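Local coordinates for protein Sfrice_029225 (Spodoptera frugiperda, PDB 6I50) that probably acts as a secreted, trimeric cytokine of the tumour necrosis factor family that binds TNF-type receptors, at residues R1-A6 / A43-A48; A6-N11 / H51-L56; Y73-Y78 / S120-A125; I85-H90 / L103-S108. One frame throughout, in Å; residues are numbered along the deposited sequence.

Contact 1 of 4, residues R1-A6 / A43-A48; sequences RPFIAA and APWTVA
F3 and W45 meet as an oblique pair, with their ring planes 31° apart and centroids 5.5 Å apart. One face of the F3 ring takes CB of A5 near its rim, and one face of the W45 indole has OG1 of its own neighbour T46 over the centre. The rings touch where F3 CE2 lies 3.5 Å from W45 CZ3. With chi1 at 75°, W45 CG stands between its backbone N and carbonyl carbon. From there the six-membered ring extends to the strand beginning at A5, where W45 CH2 sits 3.7 Å from A6 CA and 4.0 Å from A5 CB. T46 adds its methyl, CG2 being 3.8 Å from A6 CB, while its OG1 hydrogen-bonds to the backbone N of H7. W45 NE1 turns to the carbonyl of A126 of the second subunit. An alanine in place of W45 would probably open a gap beside F3 and A6 and leave that A126 carbonyl without its indole N-H. Helix 44-47 thus meets segment 1-6 largely through carbon atoms, without a hydrogen bond between them, and the polar ends of W45 and T46 find their partners beyond it, one of them across the trimer interface.

Contact 2 of 4, residues A6-N11 / H51-L56; sequences AHFHGN and HPRPTL
F8 and L56 pack closely. F8 CE1 lies 3.6 Å from L56 CB, and L56 CD1 stands over one face of the ring as the two side chains slide past each other in opposite directions. The edge of the ring turns to the carbonyl of P54: O lies near the ring plane, 3.8 Å from F8 CZ. A6 makes the second tight point on the same oxygen, its CB 3.6 Å from P54 O, and also meets the proline ring at CD, 4.2 Å away. This is where the two sheets of the TNF jelly-roll sandwich approach each other at one margin: strand 5-10 belongs to the inner sheet, whereas 55-56 is an outermost strand of the outer one within this chain. W40 and P42 also pack on F8, and L157 on P54. R53 forms the looser side. Its CD comes within 4.1 Å of A6 CB, and its guanidinium stands obliquely to the F8 ring, with NH1 4.3 Å from F8 CE1. That group is steadied by the next residue, since R53 NH1 donates to P54 O over 3.0 Å, in the carbonyl plane and on a lone pair, with an N-H...O angle of 149°. The carbonyl that meets F8 and A6 is therefore itself engaged by a charged donor. T55, partly exposed, points its CB away from strand 5-10, and its OG1 hydrogen-bonds to NE2 of H65.

Contact 3 of 4, residues Y73-Y78 / S120-A125; sequences YVQIYY and SCFSAA
V74 with S123 and I76 with C121 are joined by four backbone hydrogen bonds. V74 N and S123 O are 3.0 Å apart, as are S123 N and V74 O; C121 N lies 2.9 Å from I76 O, and I76 N is bonded to C121 O. This is an antiparallel pairing of strands 68-80 and 117-129 in the inner sheet of the TNF jelly roll, facing the other subunits of the trimer. Between these pairs come the non-hydrogen-bonded ones, Y73 with A124, Q75 with F122 and Y77 with S120. A water links two of their side chains, donating to Q75 OE1 at 2.8 Å and accepting from S120 OG at 2.6 Å. S120 OG also bonds to A106 N of the second subunit. The Q75 amide is gripped further: OE1 accepts from S123 OG and NE2 donates to Q104 O, both of the second subunit, and NE2 also to K152 O of its own chain. Q75 CG is anti to the backbone N (chi1 178°), and the extended side chain crosses F122 at about a right angle, amide and ring planes 79° apart and OE1 3.7 Å from F122 CD2. F122 also meets its counterparts of both other subunits edge-to-face. Within the chain, F122 CZ lies 3.8 Å from Y73 CB, which touches A124 CB. On the opposite face of the sheet V74 and I76 pack against V137 and W87. There C121 CB sits at the edge of the Y78 ring, 4.1 Å from CE2, while I76 CG2 lies over one face of that ring, toward its rim.

Contact 4 of 4, residues I85-H90 / L103-S108; sequences ISWVLH and LQCAQS
I85 and Q107 share two backbone hydrogen bonds, as do W87 and C105, in strands running antiparallel at 178° with axes 4.7 Å apart; L89 N adds a bond to L103 O. The carbonyl of C105 takes two donors from opposite faces of its plane, W87 N at 3.1 Å and the hydroxyl S86 OG at 2.6 Å. S86 OG is anti to its backbone N (chi1 178°) and also receives a weak bond from Q104 NE2. Q104 runs alongside V88, pointing the same way, its CD 3.6 Å from V88 CG1. The other face of the sheet carries W87. Over its indole lies C105 CB, a CH-pi contact 3.6 Å from the centroid of the five-membered ring and 27° off the normal, with the sulfur of C105 more oblique. L103 lies side by side with W87, CB 4.1 Å from W87 CZ3, and its other neighbour is L89, whose CB is 3.9 Å from L103 CB. At the far end I85 CD1 touches Q107 CB at 3.5 Å. W87 NE1 donates to the carbonyl of C121, the residue whose sulfur is bonded to C105 SG. An alanine at W87 would probably cost that carbonyl its indole donor, leaving it I76 N, and open a gap beside C105 and L103. The arrangement is a beta hairpin in the outer sheet of the TNF jelly roll, with the indole filling the space between the sheets and the C105-C121 disulfide tying one to the other.

Overall arrangement
Contacts 1 and 2 share A6 and strand 5-10, their centres about 7 Å apart and their segments alternating along the chain. Both close before contact 3 opens; contact 4, about 8 Å from contact 3 between centres, is nested inside its loop. Contacts 1 and 4, about 26 Å apart between centres, lie on opposite sides of the chain's centre. Strands 5-10, 68-80 and 117-129 belong to the inner sheet, strands 55-56, 84-92 and 100-108 to the outer one. H7 ND1 bonds Y73 OH, linking contacts 2 and 3 within the inner sheet. Contacts 1 and 3 are among those touching the second subunit, contacts 3 and 4 the third, so strands that build the sandwich also build the trimer.

Contact 1 of 4, residues R1-A6 / A43-A48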
loop_
_atom_site.group_PDB
_atom_site.type_symbol
_atom_site.label_atom_id
_atom_site.label_comp_id
_atom_site.label_asym_id
_atom_site.label_seq_id
_atom_site.Cartn_x
_atom_site.Cartn_y
_atom_site.Cartn_z
ATOM N N ARG A 1 -8.387 -2.717 -24.805
ATOM C CA ARG A 1 -8.591 -3.258 -23.465
ATOM C C ARG A 1 -9.234 -2.214 -22.555
ATOM O O ARG A 1 -8.667 -1.142 -22.332
ATOM C CB ARG A 1 -7.266 -3.739 -22.873
ATOM C CG ARG A 1 -7.371 -5.035 -22.078
ATOM C CD ARG A 1 -6.001 -5.666 -21.860
ATOM N NE ARG A 1 -5.016 -4.686 -21.404
ATOM C CZ ARG A 1 -4.861 -4.312 -20.137
ATOM N NH1 ARG A 1 -5.625 -4.839 -19.189
ATOM N NH2 ARG A 1 -3.941 -3.412 -19.818
ATOM N N PRO A 2 -10.422 -2.525 -22.038
ATOM C CA PRO A 2 -11.110 -1.575 -21.156
ATOM C C PRO A 2 -10.397 -1.435 -19.822
ATOM O O PRO A 2 -9.890 -2.407 -19.259
ATOM C CB PRO A 2 -12.504 -2.193 -20.978
ATOM C CG PRO A 2 -12.619 -3.240 -22.043
ATOM C CD PRO A 2 -11.229 -3.728 -22.291
ATOM N N PHE A 3 -10.377 -0.206 -19.312
ATOM C CA PHE A 3 -9.772 0.111 -18.019
ATOM C C PHE A 3 -10.906 0.125 -17.000
ATOM O O PHE A 3 -11.536 1.154 -16.756
ATOM C CB PHE A 3 -9.040 1.447 -18.088
ATOM C CG PHE A 3 -8.280 1.801 -16.838
ATOM C CD1 PHE A 3 -7.477 0.866 -16.205
ATOM C CD2 PHE A 3 -8.332 3.086 -16.327
ATOM C CE1 PHE A 3 -6.757 1.203 -15.071
ATOM C CE2 PHE A 3 -7.621 3.432 -15.192
ATOM C CZ PHE A 3 -6.830 2.490 -14.564
ATOM N N ILE A 4 -11.184 -1.040 -16.418
ATOM C CA ILE A 4 -12.288 -1.194 -15.466
ATOM C C ILE A 4 -11.727 -0.821 -14.096
ATOM O O ILE A 4 -11.221 -1.661 -13.354
ATOM C CB ILE A 4 -12.878 -2.601 -15.509
ATOM C CG1 ILE A 4 -13.364 -2.902 -16.933
ATOM C CG2 ILE A 4 -14.021 -2.748 -14.506
ATOM C CD1 ILE A 4 -14.040 -4.233 -17.082
ATOM N N ALA A 5 -11.817 0.466 -13.758
ATOM C CA ALA A 5 -11.103 1.003 -12.610
ATOM C C ALA A 5 -11.756 2.309 -12.190
ATOM O O ALA A 5 -12.371 2.997 -13.005
ATOM C CB ALA A 5 -9.623 1.234 -12.934
ATOM N N ALA A 6 -11.598 2.649 -10.915
ATOM C CA ALA A 6 -12.157 3.882 -10.379
ATOM C C ALA A 6 -11.410 4.255 -9.107
ATOM O O ALA A 6 -10.916 3.389 -8.379
ATOM C CB ALA A 6 -13.661 3.742 -10.099
ATOM N N ALA A 43 -12.579 10.842 -8.331
ATOM C CA ALA A 43 -11.516 11.701 -8.826
ATOM C C ALA A 43 -11.832 12.128 -10.259
ATOM O O ALA A 43 -12.607 11.468 -10.956
ATOM C CB ALA A 43 -10.173 10.974 -8.768
ATOM N N PRO A 44 -11.246 13.233 -10.723
ATOM C CA PRO A 44 -11.572 13.707 -12.078
ATOM C C PRO A 44 -11.360 12.666 -13.167
ATOM O O PRO A 44 -12.187 12.573 -14.082
ATOM C CB PRO A 44 -10.647 14.920 -12.241
ATOM C CG PRO A 44 -10.517 15.453 -10.853
ATOM C CD PRO A 44 -10.462 14.227 -9.966
ATOM N N TRP A 45 -10.288 11.870 -13.099
ATOM C CA TRP A 45 -10.074 10.891 -14.159
ATOM C C TRP A 45 -11.160 9.827 -14.154
ATOM O O TRP A 45 -11.487 9.269 -15.207
ATOM C CB TRP A 45 -8.678 10.261 -14.051
ATOM C CG TRP A 45 -8.445 9.243 -12.954
ATOM C CD1 TRP A 45 -7.764 9.444 -11.784
ATOM C CD2 TRP A 45 -8.832 7.857 -12.955
ATOM N NE1 TRP A 45 -7.725 8.279 -11.047
ATOM C CE2 TRP A 45 -8.373 7.291 -11.744
ATOM C CE3 TRP A 45 -9.525 7.043 -13.859
ATOM C CZ2 TRP A 45 -8.592 5.951 -11.413
ATOM C CZ3 TRP A 45 -9.747 5.715 -13.528
ATOM C CH2 TRP A 45 -9.280 5.182 -12.314
ATOM N N THR A 46 -11.740 9.551 -12.988
ATOM C CA THR A 46 -12.848 8.610 -12.908
ATOM C C THR A 46 -14.122 9.214 -13.487
ATOM O O THR A 46 -14.825 8.564 -14.266
ATOM C CB THR A 46 -13.042 8.182 -11.452
ATOM O OG1 THR A 46 -11.872 7.472 -11.026
ATOM C CG2 THR A 46 -14.260 7.296 -11.305
ATOM N N VAL A 47 -14.424 10.467 -13.134
ATOM C CA VAL A 47 -15.580 11.156 -13.718
ATOM C C VAL A 47 -15.497 11.157 -15.239
ATOM O O VAL A 47 -16.499 10.940 -15.935
ATOM C CB VAL A 47 -15.678 12.591 -13.168
ATOM C CG1 VAL A 47 -16.698 13.414 -13.967
ATOM C CG2 VAL A 47 -16.044 12.578 -11.688
ATOM N N ALA A 48 -14.303 11.404 -15.778
ATOM C CA ALA A 48 -14.087 11.550 -17.212
ATOM C C ALA A 48 -13.828 10.231 -17.933
ATOM O O ALA A 48 -13.700 10.232 -19.162
ATOM C CB ALA A 48 -12.913 12.496 -17.465
#

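Contact 2 of 4, residues A6-N11 / H51-L56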
loop_
_atom_site.group_PDB
_atom_site.type_symbol
_atom_site.label_atom_id
_atom_site.label_comp_id
_atom_site.label_asym_id
_atom_site.label_seq_id
_atom_site.Cartn_x
_atom_site.Cartn_y
_atom_site.Cartn_z
ATOM N N ALA A 6 -11.598 2.649 -10.915
ATOM C CA ALA A 6 -12.157 3.882 -10.379
ATOM C C ALA A 6 -11.410 4.255 -9.107
ATOM O O ALA A 6 -10.916 3.389 -8.379
ATOM C CB ALA A 6 -13.661 3.742 -10.099
ATOM N N HIS A 7 -11.334 5.560 -8.852
ATOM C CA HIS A 7 -10.740 6.094 -7.636
ATOM C C HIS A 7 -11.706 7.109 -7.047
ATOM O O HIS A 7 -12.161 8.007 -7.756
ATOM C CB HIS A 7 -9.388 6.759 -7.913
ATOM C CG HIS A 7 -8.729 7.317 -6.691
ATOM N ND1 HIS A 7 -7.912 6.562 -5.876
ATOM C CD2 HIS A 7 -8.770 8.554 -6.141
ATOM C CE1 HIS A 7 -7.467 7.315 -4.884
ATOM N NE2 HIS A 7 -7.970 8.528 -5.024
ATOM N N PHE A 8 -12.043 6.944 -5.772
ATOM C CA PHE A 8 -12.939 7.853 -5.066
ATOM C C PHE A 8 -12.196 8.408 -3.863
ATOM O O PHE A 8 -11.569 7.649 -3.117
ATOM C CB PHE A 8 -14.214 7.132 -4.619
ATOM C CG PHE A 8 -14.865 6.342 -5.710
ATOM C CD1 PHE A 8 -15.720 6.962 -6.606
ATOM C CD2 PHE A 8 -14.598 4.987 -5.862
ATOM C CE1 PHE A 8 -16.321 6.242 -7.627
ATOM C CE2 PHE A 8 -15.198 4.258 -6.876
ATOM C CZ PHE A 8 -16.055 4.894 -7.766
ATOM N N HIS A 9 -12.264 9.721 -3.660
ATOM C CA HIS A 9 -11.498 10.315 -2.574
ATOM C C HIS A 9 -12.385 11.207 -1.716
ATOM O O HIS A 9 -13.509 11.558 -2.090
ATOM C CB HIS A 9 -10.265 11.092 -3.093
ATOM C CG HIS A 9 -10.575 12.147 -4.111
ATOM N ND1 HIS A 9 -9.716 12.445 -5.148
ATOM C CD2 HIS A 9 -11.621 13.000 -4.234
ATOM C CE1 HIS A 9 -10.227 13.420 -5.877
ATOM N NE2 HIS A 9 -11.382 13.777 -5.343
ATOM N N GLY A 10 -11.874 11.539 -0.534
ATOM C CA GLY A 10 -12.651 12.334 0.400
ATOM C C GLY A 10 -12.886 13.731 -0.142
ATOM O O GLY A 10 -11.978 14.377 -0.667
ATOM N N ASN A 11 -14.125 14.205 -0.003
ATOM C CA ASN A 11 -14.495 15.509 -0.552
ATOM C C ASN A 11 -15.705 16.026 0.213
ATOM O O ASN A 11 -16.823 15.554 -0.011
ATOM C CB ASN A 11 -14.789 15.402 -2.044
ATOM C CG ASN A 11 -14.858 16.754 -2.726
ATOM O OD1 ASN A 11 -15.035 17.784 -2.078
ATOM N ND2 ASN A 11 -14.717 16.756 -4.046
ATOM N N HIS A 51 -14.631 4.390 -19.846
ATOM C CA HIS A 51 -14.693 2.945 -19.683
ATOM C C HIS A 51 -15.819 2.539 -18.741
ATOM O O HIS A 51 -16.166 3.280 -17.818
ATOM C CB HIS A 51 -13.372 2.407 -19.116
ATOM C CG HIS A 51 -12.162 2.846 -19.881
ATOM N ND1 HIS A 51 -11.790 2.274 -21.079
ATOM C CD2 HIS A 51 -11.240 3.803 -19.618
ATOM C CE1 HIS A 51 -10.691 2.860 -21.520
ATOM N NE2 HIS A 51 -10.337 3.791 -20.652
ATOM N N PRO A 52 -16.399 1.356 -18.944
ATOM C CA PRO A 52 -17.207 0.749 -17.880
ATOM C C PRO A 52 -16.340 0.580 -16.644
ATOM O O PRO A 52 -15.149 0.277 -16.745
ATOM C CB PRO A 52 -17.627 -0.605 -18.468
ATOM C CG PRO A 52 -17.379 -0.500 -19.941
ATOM C CD PRO A 52 -16.260 0.480 -20.119
ATOM N N ARG A 53 -16.929 0.796 -15.472
ATOM C CA ARG A 53 -16.118 0.901 -14.265
ATOM C C ARG A 53 -17.020 0.771 -13.050
ATOM O O ARG A 53 -18.238 0.949 -13.154
ATOM C CB ARG A 53 -15.374 2.244 -14.221
ATOM C CG ARG A 53 -16.309 3.449 -14.262
ATOM C CD ARG A 53 -15.647 4.649 -13.623
ATOM N NE ARG A 53 -16.371 5.905 -13.839
ATOM C CZ ARG A 53 -17.196 6.461 -12.954
ATOM N NH1 ARG A 53 -17.424 5.871 -11.785
ATOM N NH2 ARG A 53 -17.785 7.616 -13.236
ATOM N N PRO A 54 -16.450 0.488 -11.877
ATOM C CA PRO A 54 -17.227 0.598 -10.638
ATOM C C PRO A 54 -17.734 2.019 -10.446
ATOM O O PRO A 54 -17.113 2.988 -10.885
ATOM C CB PRO A 54 -16.220 0.214 -9.545
ATOM C CG PRO A 54 -15.152 -0.552 -10.262
ATOM C CD PRO A 54 -15.067 0.053 -11.631
ATOM N N THR A 55 -18.865 2.140 -9.757
ATOM C CA THR A 55 -19.495 3.433 -9.545
ATOM C C THR A 55 -19.746 3.638 -8.056
ATOM O O THR A 55 -19.607 2.718 -7.248
ATOM C CB THR A 55 -20.805 3.566 -10.345
ATOM O OG1 THR A 55 -21.698 2.498 -9.999
ATOM C CG2 THR A 55 -20.517 3.522 -11.848
ATOM N N LEU A 56 -20.112 4.867 -7.700
ATOM C CA LEU A 56 -20.302 5.268 -6.310
ATOM C C LEU A 56 -21.778 5.534 -6.049
ATOM O O LEU A 56 -22.403 6.345 -6.745
ATOM C CB LEU A 56 -19.473 6.514 -5.983
ATOM C CG LEU A 56 -19.525 7.026 -4.540
ATOM C CD1 LEU A 56 -18.854 6.027 -3.612
ATOM C CD2 LEU A 56 -18.875 8.408 -4.438
#

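Contact 3 of 4, residues Y73-Y78 / S120-A125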
loop_
_atom_site.group_PDB
_atom_site.type_symbol
_atom_site.label_atom_id
_atom_site.label_comp_id
_atom_site.label_asym_id
_atom_site.label_seq_id
_atom_site.Cartn_x
_atom_site.Cartn_y
_atom_site.Cartn_z
ATOM N N TYR A 73 -7.639 -0.771 -2.867
ATOM C CA TYR A 73 -6.839 -0.080 -1.863
ATOM C C TYR A 73 -7.705 0.948 -1.147
ATOM O O TYR A 73 -8.634 1.519 -1.729
ATOM C CB TYR A 73 -5.592 0.580 -2.483
ATOM C CG TYR A 73 -5.900 1.564 -3.588
ATOM C CD1 TYR A 73 -6.220 2.890 -3.292
ATOM C CD2 TYR A 73 -5.875 1.172 -4.925
ATOM C CE1 TYR A 73 -6.524 3.792 -4.298
ATOM C CE2 TYR A 73 -6.168 2.075 -5.942
ATOM C CZ TYR A 73 -6.490 3.382 -5.618
ATOM O OH TYR A 73 -6.785 4.274 -6.619
ATOM N N VAL A 74 -7.409 1.154 0.132
ATOM C CA VAL A 74 -8.169 2.056 0.989
ATOM C C VAL A 74 -7.200 2.798 1.895
ATOM O O VAL A 74 -6.273 2.197 2.451
ATOM C CB VAL A 74 -9.204 1.293 1.843
ATOM C CG1 VAL A 74 -9.872 2.225 2.846
ATOM C CG2 VAL A 74 -10.245 0.597 0.968
ATOM N N GLN A 75 -7.426 4.099 2.066
ATOM C CA GLN A 75 -6.739 4.869 3.097
ATOM C C GLN A 75 -7.745 5.736 3.837
ATOM O O GLN A 75 -8.507 6.483 3.212
ATOM C CB GLN A 75 -5.638 5.754 2.514
ATOM C CG GLN A 75 -4.936 6.599 3.575
ATOM C CD GLN A 75 -3.624 7.160 3.078
ATOM O OE1 GLN A 75 -2.697 6.410 2.767
ATOM N NE2 GLN A 75 -3.530 8.490 3.010
ATOM N N ILE A 76 -7.756 5.628 5.160
ATOM C CA ILE A 76 -8.517 6.527 6.019
ATOM C C ILE A 76 -7.514 7.319 6.841
ATOM O O ILE A 76 -6.665 6.736 7.531
ATOM C CB ILE A 76 -9.501 5.771 6.925
ATOM C CG1 ILE A 76 -10.480 4.935 6.084
ATOM C CG2 ILE A 76 -10.260 6.746 7.818
ATOM C CD1 ILE A 76 -11.350 5.751 5.139
ATOM N N TYR A 77 -7.604 8.641 6.766
ATOM C CA TYR A 77 -6.713 9.533 7.503
ATOM C C TYR A 77 -7.452 9.978 8.761
ATOM O O TYR A 77 -8.366 10.802 8.699
ATOM C CB TYR A 77 -6.315 10.710 6.619
ATOM C CG TYR A 77 -5.176 11.574 7.117
ATOM C CD1 TYR A 77 -5.331 12.396 8.224
ATOM C CD2 TYR A 77 -3.966 11.612 6.436
ATOM C CE1 TYR A 77 -4.300 13.206 8.661
ATOM C CE2 TYR A 77 -2.929 12.422 6.868
ATOM C CZ TYR A 77 -3.105 13.216 7.975
ATOM O OH TYR A 77 -2.081 14.026 8.409
ATOM N N TYR A 78 -7.055 9.431 9.907
ATOM C CA TYR A 78 -7.691 9.780 11.170
ATOM C C TYR A 78 -7.029 10.995 11.798
ATOM O O TYR A 78 -5.810 11.173 11.717
ATOM C CB TYR A 78 -7.630 8.606 12.151
ATOM C CG TYR A 78 -8.412 7.394 11.698
ATOM C CD1 TYR A 78 -9.763 7.258 11.992
ATOM C CD2 TYR A 78 -7.796 6.385 10.972
ATOM C CE1 TYR A 78 -10.476 6.141 11.571
ATOM C CE2 TYR A 78 -8.491 5.272 10.556
ATOM C CZ TYR A 78 -9.829 5.153 10.853
ATOM O OH TYR A 78 -10.507 4.032 10.427
ATOM N N SER A 120 -2.689 7.978 9.179
ATOM C CA SER A 120 -3.309 7.412 7.989
ATOM C C SER A 120 -3.183 5.890 8.045
ATOM O O SER A 120 -2.120 5.357 8.383
ATOM C CB SER A 120 -2.672 7.976 6.715
ATOM O OG SER A 120 -1.269 7.775 6.675
ATOM N N CYS A 121 -4.276 5.193 7.756
ATOM C CA CYS A 121 -4.311 3.735 7.827
ATOM C C CYS A 121 -4.592 3.228 6.420
ATOM O O CYS A 121 -5.708 3.395 5.913
ATOM C CB CYS A 121 -5.378 3.251 8.815
ATOM S SG CYS A 121 -5.013 1.661 9.653
ATOM N N PHE A 122 -3.581 2.628 5.793
ATOM C CA PHE A 122 -3.646 2.180 4.407
ATOM C C PHE A 122 -3.570 0.658 4.341
ATOM O O PHE A 122 -2.785 0.035 5.064
ATOM C CB PHE A 122 -2.501 2.788 3.581
ATOM C CG PHE A 122 -2.461 2.313 2.155
ATOM C CD1 PHE A 122 -1.895 1.082 1.818
ATOM C CD2 PHE A 122 -2.984 3.107 1.145
ATOM C CE1 PHE A 122 -1.889 0.642 0.510
ATOM C CE2 PHE A 122 -2.972 2.680 -0.169
ATOM C CZ PHE A 122 -2.423 1.443 -0.490
ATOM N N SER A 123 -4.361 0.063 3.447
ATOM C CA SER A 123 -4.174 -1.342 3.102
ATOM C C SER A 123 -4.643 -1.577 1.674
ATOM O O SER A 123 -5.406 -0.787 1.110
ATOM C CB SER A 123 -4.909 -2.284 4.069
ATOM O OG SER A 123 -4.441 -3.624 3.913
ATOM N N ALA A 124 -4.176 -2.681 1.096
ATOM C CA ALA A 124 -4.510 -3.023 -0.279
ATOM C C ALA A 124 -4.307 -4.514 -0.473
ATOM O O ALA A 124 -3.536 -5.147 0.250
ATOM C CB ALA A 124 -3.658 -2.228 -1.278
ATOM N N ALA A 125 -5.013 -5.072 -1.457
ATOM C CA ALA A 125 -4.849 -6.487 -1.777
ATOM C C ALA A 125 -5.531 -6.788 -3.101
ATOM O O ALA A 125 -6.394 -6.036 -3.560
ATOM C CB ALA A 125 -5.423 -7.390 -0.679
HETATM O O HOH W 1 -0.905 5.837 4.907
#

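Contact 4 of 4, residues I85-H90 / L103-S108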
loop_
_atom_site.group_PDB
_atom_site.type_symbol
_atom_site.label_atom_id
_atom_site.label_comp_id
_atom_site.label_asym_id
_atom_site.label_seq_id
_atom_site.Cartn_x
_atom_site.Cartn_y
_atom_site.Cartn_z
ATOM N N ILE A 85 -7.285 3.208 16.240
ATOM C CA ILE A 85 -8.127 3.504 15.092
ATOM C C ILE A 85 -8.003 2.333 14.129
ATOM O O ILE A 85 -6.911 1.781 13.946
ATOM C CB ILE A 85 -7.745 4.842 14.424
ATOM C CG1 ILE A 85 -6.233 4.945 14.208
ATOM C CG2 ILE A 85 -8.199 6.012 15.288
ATOM C CD1 ILE A 85 -5.782 4.574 12.816
ATOM N N SER A 86 -9.128 1.928 13.548
ATOM C CA SER A 86 -9.129 0.757 12.686
ATOM C C SER A 86 -10.347 0.821 11.780
ATOM O O SER A 86 -11.414 1.283 12.197
ATOM C CB SER A 86 -9.126 -0.534 13.517
ATOM O OG SER A 86 -9.181 -1.691 12.696
ATOM N N TRP A 87 -10.177 0.371 10.541
ATOM C CA TRP A 87 -11.291 0.256 9.612
ATOM C C TRP A 87 -11.361 -1.151 9.032
ATOM O O TRP A 87 -10.381 -1.909 9.039
ATOM C CB TRP A 87 -11.213 1.296 8.473
ATOM C CG TRP A 87 -9.972 1.281 7.616
ATOM C CD1 TRP A 87 -8.943 2.177 7.656
ATOM C CD2 TRP A 87 -9.666 0.366 6.554
ATOM N NE1 TRP A 87 -8.004 1.871 6.694
ATOM C CE2 TRP A 87 -8.422 0.760 6.006
ATOM C CE3 TRP A 87 -10.315 -0.752 6.019
ATOM C CZ2 TRP A 87 -7.815 0.070 4.958
ATOM C CZ3 TRP A 87 -9.710 -1.437 4.978
ATOM C CH2 TRP A 87 -8.469 -1.026 4.461
ATOM N N VAL A 88 -12.552 -1.487 8.532
ATOM C CA VAL A 88 -12.807 -2.746 7.840
ATOM C C VAL A 88 -13.478 -2.441 6.509
ATOM O O VAL A 88 -14.270 -1.499 6.397
ATOM C CB VAL A 88 -13.680 -3.710 8.673
ATOM C CG1 VAL A 88 -12.847 -4.345 9.783
ATOM C CG2 VAL A 88 -14.880 -2.986 9.243
ATOM N N LEU A 89 -13.150 -3.239 5.496
ATOM C CA LEU A 89 -13.783 -3.155 4.189
ATOM C C LEU A 89 -14.867 -4.225 4.130
ATOM O O LEU A 89 -14.560 -5.415 4.202
ATOM C CB LEU A 89 -12.745 -3.366 3.085
ATOM C CG LEU A 89 -13.305 -3.343 1.664
ATOM C CD1 LEU A 89 -13.840 -1.959 1.327
ATOM C CD2 LEU A 89 -12.260 -3.772 0.644
ATOM N N HIS A 90 -16.127 -3.804 4.016
ATOM C CA HIS A 90 -17.267 -4.715 4.034
ATOM C C HIS A 90 -17.797 -4.947 2.627
ATOM O O HIS A 90 -18.056 -3.992 1.891
ATOM C CB HIS A 90 -18.389 -4.162 4.910
ATOM C CG HIS A 90 -18.130 -4.308 6.375
ATOM N ND1 HIS A 90 -18.620 -3.422 7.310
ATOM C CD2 HIS A 90 -17.435 -5.242 7.067
ATOM C CE1 HIS A 90 -18.238 -3.804 8.516
ATOM N NE2 HIS A 90 -17.517 -4.905 8.396
ATOM N N LEU A 103 -10.871 -6.824 4.195
ATOM C CA LEU A 103 -9.624 -6.132 4.489
ATOM C C LEU A 103 -9.788 -5.383 5.800
ATOM O O LEU A 103 -10.876 -4.895 6.113
ATOM C CB LEU A 103 -9.273 -5.162 3.354
ATOM C CG LEU A 103 -7.850 -4.835 2.944
ATOM C CD1 LEU A 103 -7.051 -6.108 2.705
ATOM C CD2 LEU A 103 -7.917 -3.988 1.676
ATOM N N GLN A 104 -8.703 -5.293 6.567
ATOM C CA GLN A 104 -8.727 -4.546 7.815
ATOM C C GLN A 104 -7.381 -3.871 8.029
ATOM O O GLN A 104 -6.336 -4.424 7.676
ATOM C CB GLN A 104 -9.054 -5.445 9.011
ATOM C CG GLN A 104 -9.190 -4.685 10.331
ATOM C CD GLN A 104 -9.826 -5.515 11.425
ATOM O OE1 GLN A 104 -10.190 -6.667 11.212
ATOM N NE2 GLN A 104 -9.966 -4.928 12.606
ATOM N N CYS A 105 -7.426 -2.669 8.601
ATOM C CA CYS A 105 -6.255 -1.875 8.939
ATOM C C CYS A 105 -6.392 -1.417 10.384
ATOM O O CYS A 105 -7.500 -1.151 10.854
ATOM C CB CYS A 105 -6.129 -0.661 8.003
ATOM S SG CYS A 105 -4.628 0.316 8.157
ATOM N N ALA A 106 -5.265 -1.334 11.097
ATOM C CA ALA A 106 -5.326 -0.878 12.481
ATOM C C ALA A 106 -4.049 -0.134 12.841
ATOM O O ALA A 106 -2.963 -0.463 12.362
ATOM C CB ALA A 106 -5.549 -2.045 13.452
ATOM N N GLN A 107 -4.195 0.884 13.681
ATOM C CA GLN A 107 -3.063 1.595 14.260
ATOM C C GLN A 107 -3.390 1.892 15.713
ATOM O O GLN A 107 -4.532 2.228 16.035
ATOM C CB GLN A 107 -2.766 2.892 13.500
ATOM C CG GLN A 107 -1.347 3.438 13.657
ATOM C CD GLN A 107 -1.140 4.223 14.941
ATOM O OE1 GLN A 107 -0.006 4.413 15.391
ATOM N NE2 GLN A 107 -2.235 4.694 15.533
ATOM N N SER A 108 -2.395 1.779 16.594
ATOM C CA SER A 108 -2.669 1.896 18.018
ATOM C C SER A 108 -1.434 2.364 18.769
ATOM O O SER A 108 -0.316 1.920 18.492
ATOM C CB SER A 108 -3.153 0.562 18.604
ATOM O OG SER A 108 -3.606 0.719 19.947
#